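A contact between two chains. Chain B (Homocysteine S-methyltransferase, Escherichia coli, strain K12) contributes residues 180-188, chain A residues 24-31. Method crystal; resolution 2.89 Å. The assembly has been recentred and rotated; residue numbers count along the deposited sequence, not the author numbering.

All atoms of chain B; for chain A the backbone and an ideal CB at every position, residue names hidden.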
# COMPACT_ATOMS: atom_id res chain seq x y z
N ALA B 180 1.83 8.01 -4.97
CA ALA B 180 1.41 8.39 -3.64
C ALA B 180 0.40 7.37 -3.11
O ALA B 180 0.38 7.06 -1.92
CB ALA B 180 0.82 9.79 -3.63
N GLU B 181 -0.43 6.84 -4.02
CA GLU B 181 -1.39 5.81 -3.65
C GLU B 181 -0.68 4.51 -3.35
O GLU B 181 -0.92 3.89 -2.31
CB GLU B 181 -2.43 5.61 -4.75
CG GLU B 181 -3.60 6.58 -4.71
CD GLU B 181 -4.45 6.43 -3.45
OE1 GLU B 181 -5.13 5.40 -3.29
OE2 GLU B 181 -4.43 7.36 -2.61
N LEU B 182 0.21 4.10 -4.25
CA LEU B 182 1.00 2.89 -4.07
C LEU B 182 1.69 2.86 -2.71
O LEU B 182 1.77 1.81 -2.08
CB LEU B 182 2.04 2.77 -5.18
CG LEU B 182 3.07 1.64 -5.07
CD1 LEU B 182 2.41 0.28 -5.13
CD2 LEU B 182 4.14 1.77 -6.16
N LEU B 183 2.16 4.02 -2.25
CA LEU B 183 2.89 4.10 -0.99
C LEU B 183 2.03 3.73 0.20
O LEU B 183 2.53 3.20 1.20
CB LEU B 183 3.46 5.50 -0.79
CG LEU B 183 4.71 5.91 -1.56
CD1 LEU B 183 5.03 7.37 -1.28
CD2 LEU B 183 5.90 5.03 -1.22
N THR B 184 0.73 3.98 0.11
CA THR B 184 -0.19 3.72 1.22
C THR B 184 -0.28 2.22 1.51
O THR B 184 -0.67 1.82 2.61
CB THR B 184 -1.59 4.26 0.94
OG1 THR B 184 -2.14 3.60 -0.21
CG2 THR B 184 -1.54 5.75 0.68
N ALA B 185 0.09 1.40 0.54
CA ALA B 185 0.14 -0.03 0.75
C ALA B 185 1.24 -0.41 1.75
O ALA B 185 1.21 -1.48 2.33
CB ALA B 185 0.35 -0.75 -0.57
N TYR B 186 2.20 0.49 1.95
CA TYR B 186 3.30 0.22 2.87
C TYR B 186 3.35 1.31 3.93
O TYR B 186 4.09 2.28 3.81
CB TYR B 186 4.62 0.13 2.10
CG TYR B 186 4.45 -0.61 0.79
CD1 TYR B 186 4.21 0.08 -0.39
CD2 TYR B 186 4.48 -1.99 0.75
CE1 TYR B 186 4.02 -0.58 -1.58
CE2 TYR B 186 4.29 -2.67 -0.44
CZ TYR B 186 4.06 -1.96 -1.60
OH TYR B 186 3.88 -2.63 -2.79
N PRO B 187 2.54 1.14 4.99
CA PRO B 187 2.26 2.15 6.02
C PRO B 187 3.49 2.75 6.70
O PRO B 187 3.41 3.86 7.22
CB PRO B 187 1.41 1.39 7.03
CG PRO B 187 0.75 0.32 6.23
CD PRO B 187 1.77 -0.09 5.22
N ARG B 188 4.60 2.03 6.72
CA ARG B 188 5.77 2.51 7.43
C ARG B 188 6.74 3.24 6.49
O ARG B 188 7.73 3.84 6.94
CB ARG B 188 6.48 1.36 8.14
CG ARG B 188 5.58 0.68 9.17
CD ARG B 188 6.34 -0.33 10.02
NE ARG B 188 7.28 0.33 10.92
CZ ARG B 188 6.97 0.76 12.14
NH1 ARG B 188 7.89 1.35 12.89
NH2 ARG B 188 5.74 0.61 12.60
N UNK A 24 -8.08 -0.62 7.85
CA UNK A 24 -7.37 0.21 8.81
C UNK A 24 -5.96 0.60 8.35
O UNK A 24 -5.53 1.74 8.56
CB UNK A 24 -7.29 -0.52 10.15
N UNK A 25 -5.26 -0.35 7.72
CA UNK A 25 -3.88 -0.12 7.27
C UNK A 25 -3.75 1.03 6.28
O UNK A 25 -2.87 1.88 6.41
CB UNK A 25 -3.33 -1.40 6.63
N UNK A 26 -4.63 1.05 5.28
CA UNK A 26 -4.65 2.11 4.28
C UNK A 26 -5.06 3.44 4.88
O UNK A 26 -4.55 4.49 4.50
CB UNK A 26 -5.60 1.74 3.14
N UNK A 27 -6.01 3.39 5.82
CA UNK A 27 -6.49 4.59 6.47
C UNK A 27 -5.43 5.21 7.37
O UNK A 27 -5.29 6.43 7.43
CB UNK A 27 -7.75 4.28 7.28
N UNK A 28 -4.68 4.36 8.07
CA UNK A 28 -3.58 4.83 8.89
C UNK A 28 -2.56 5.58 8.04
O UNK A 28 -1.99 6.58 8.47
CB UNK A 28 -2.91 3.66 9.61
N UNK A 29 -2.34 5.10 6.82
CA UNK A 29 -1.40 5.73 5.90
C UNK A 29 -1.86 7.14 5.54
O UNK A 29 -1.04 8.03 5.35
CB UNK A 29 -1.24 4.88 4.63
N UNK A 30 -3.17 7.33 5.46
CA UNK A 30 -3.73 8.63 5.10
C UNK A 30 -3.98 9.52 6.32
O UNK A 30 -4.48 10.63 6.18
CB UNK A 30 -5.04 8.43 4.33
N UNK A 31 -3.63 9.03 7.50
CA UNK A 31 -3.70 9.82 8.72
C UNK A 31 -4.99 9.69 9.51
O UNK A 31 -5.52 10.68 10.01
CB UNK A 31 -3.49 11.29 8.37

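Position 24 opens a helix that runs through 29, and its ideal CB has no atom of chain B 180-188 within 5.5 Å. This contact therefore sets no constraint, and almost any helix-compatible residue would do. The deposited residue is A24(A), which makes no contact here.

At position 25 the CA-to-CB bond points toward chain B, and the ideal CB lies 4.4 Å from CG of P187(B). The neighbour is an aliphatic ring that offers no polar partner, so a small or medium side chain with some nonpolar surface, such as alanine, valine or threonine, would suit. It is T25(A), with chi1 at 45° (p). Its CB keeps the 4.4 Å separation from P187(B) CG, while its OG1 is hydrogen-bonded elsewhere in the structure. The backbone adds the closer approach, T25(A) O to P187(B) CG at 3.9 Å.

Position 26 points sideways, and its ideal CB is 5.0 Å from T184(B) O, so a short side chain would barely engage. A longer one could turn back toward the hydroxyl OG1 of T184(B), which can donate or accept; glutamate, glutamine or another polar chain of similar reach would fit. E26(A) does this with chi1 and chi2 both m, bringing OE1 to 2.8 Å from T184(B) OG1. That is hydrogen-bonding distance, but E181(B) O lies only 2.4 Å from the same OG1, and the geometry does not settle which acceptor takes the threonine proton. E26(A) OE2 comes within 3.5 Å of A185(B) N, but the angle is too poor for a hydrogen bond.

Position 27 directs its CB away from chain B, leaving the choice to other surroundings; it is L27(A). At 28 the bond points sideways with nothing of the stretch within 5.5 Å of the ideal CB, so many residues are possible. The E28(A) side chain extends through a t chi2 and comes no nearer than 5.5 Å to the 180-188 stretch.

Position 29 is the tightest. Its CA is 5.1 Å from that of P187(B), the nearest CA pairing across the two stretches, and CB points toward chain B. The ideal CB stands 3.7 Å from T184(B) O and 4.7 Å from P187(B) CA, which favours a small side chain such as alanine. The deposited A29(A) places its methyl against T184(B), with the two CB atoms 3.8 Å apart.

Position 30 also points sideways, with no atom of the stretch within 5.5 Å of its ideal CB. Farther out lies the carboxylate of E181(B), an invitation to a long basic residue, lysine or arginine. R30(A), with chi1 to chi3 all m, reaches it: NH2 is 3.4 Å from E181(B) OE2 in a salt bridge at the guanidinium edge, although the placement of OE2 is less certain. Along the way, R30(A) CD passes 4.2 Å from T184(B) CG2.

Position 31 has phi/psi of 93/41°, where a CB would be jammed against the preceding carbonyl oxygen. Glycine is expected, and G31(A) completes a Schellman motif.

Chain A 24-31: ATELEARG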
# COMPACT_ATOMS: atom_id res chain seq x y z
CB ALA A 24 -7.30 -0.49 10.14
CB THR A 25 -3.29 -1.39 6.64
OG1 THR A 25 -4.24 -1.98 5.74
CG2 THR A 25 -2.94 -2.41 7.71
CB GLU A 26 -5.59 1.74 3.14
CG GLU A 26 -5.00 0.82 2.09
CD GLU A 26 -4.26 1.57 1.02
OE1 GLU A 26 -4.60 2.76 0.79
OE2 GLU A 26 -3.36 0.98 0.39
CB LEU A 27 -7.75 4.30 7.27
CG LEU A 27 -8.98 4.01 6.41
CD1 LEU A 27 -10.21 3.81 7.28
CD2 LEU A 27 -9.18 5.13 5.38
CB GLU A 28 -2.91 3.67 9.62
CG GLU A 28 -3.70 3.11 10.79
CD GLU A 28 -3.01 1.93 11.45
OE1 GLU A 28 -3.70 0.93 11.76
OE2 GLU A 28 -1.78 1.99 11.65
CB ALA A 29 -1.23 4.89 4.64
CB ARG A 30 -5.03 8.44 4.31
CG ARG A 30 -4.82 7.86 2.92
CD ARG A 30 -4.04 8.82 2.04
NE ARG A 30 -4.74 10.09 1.86
CZ ARG A 30 -5.47 10.39 0.79
NH1 ARG A 30 -6.08 11.57 0.72
NH2 ARG A 30 -5.60 9.53 -0.21
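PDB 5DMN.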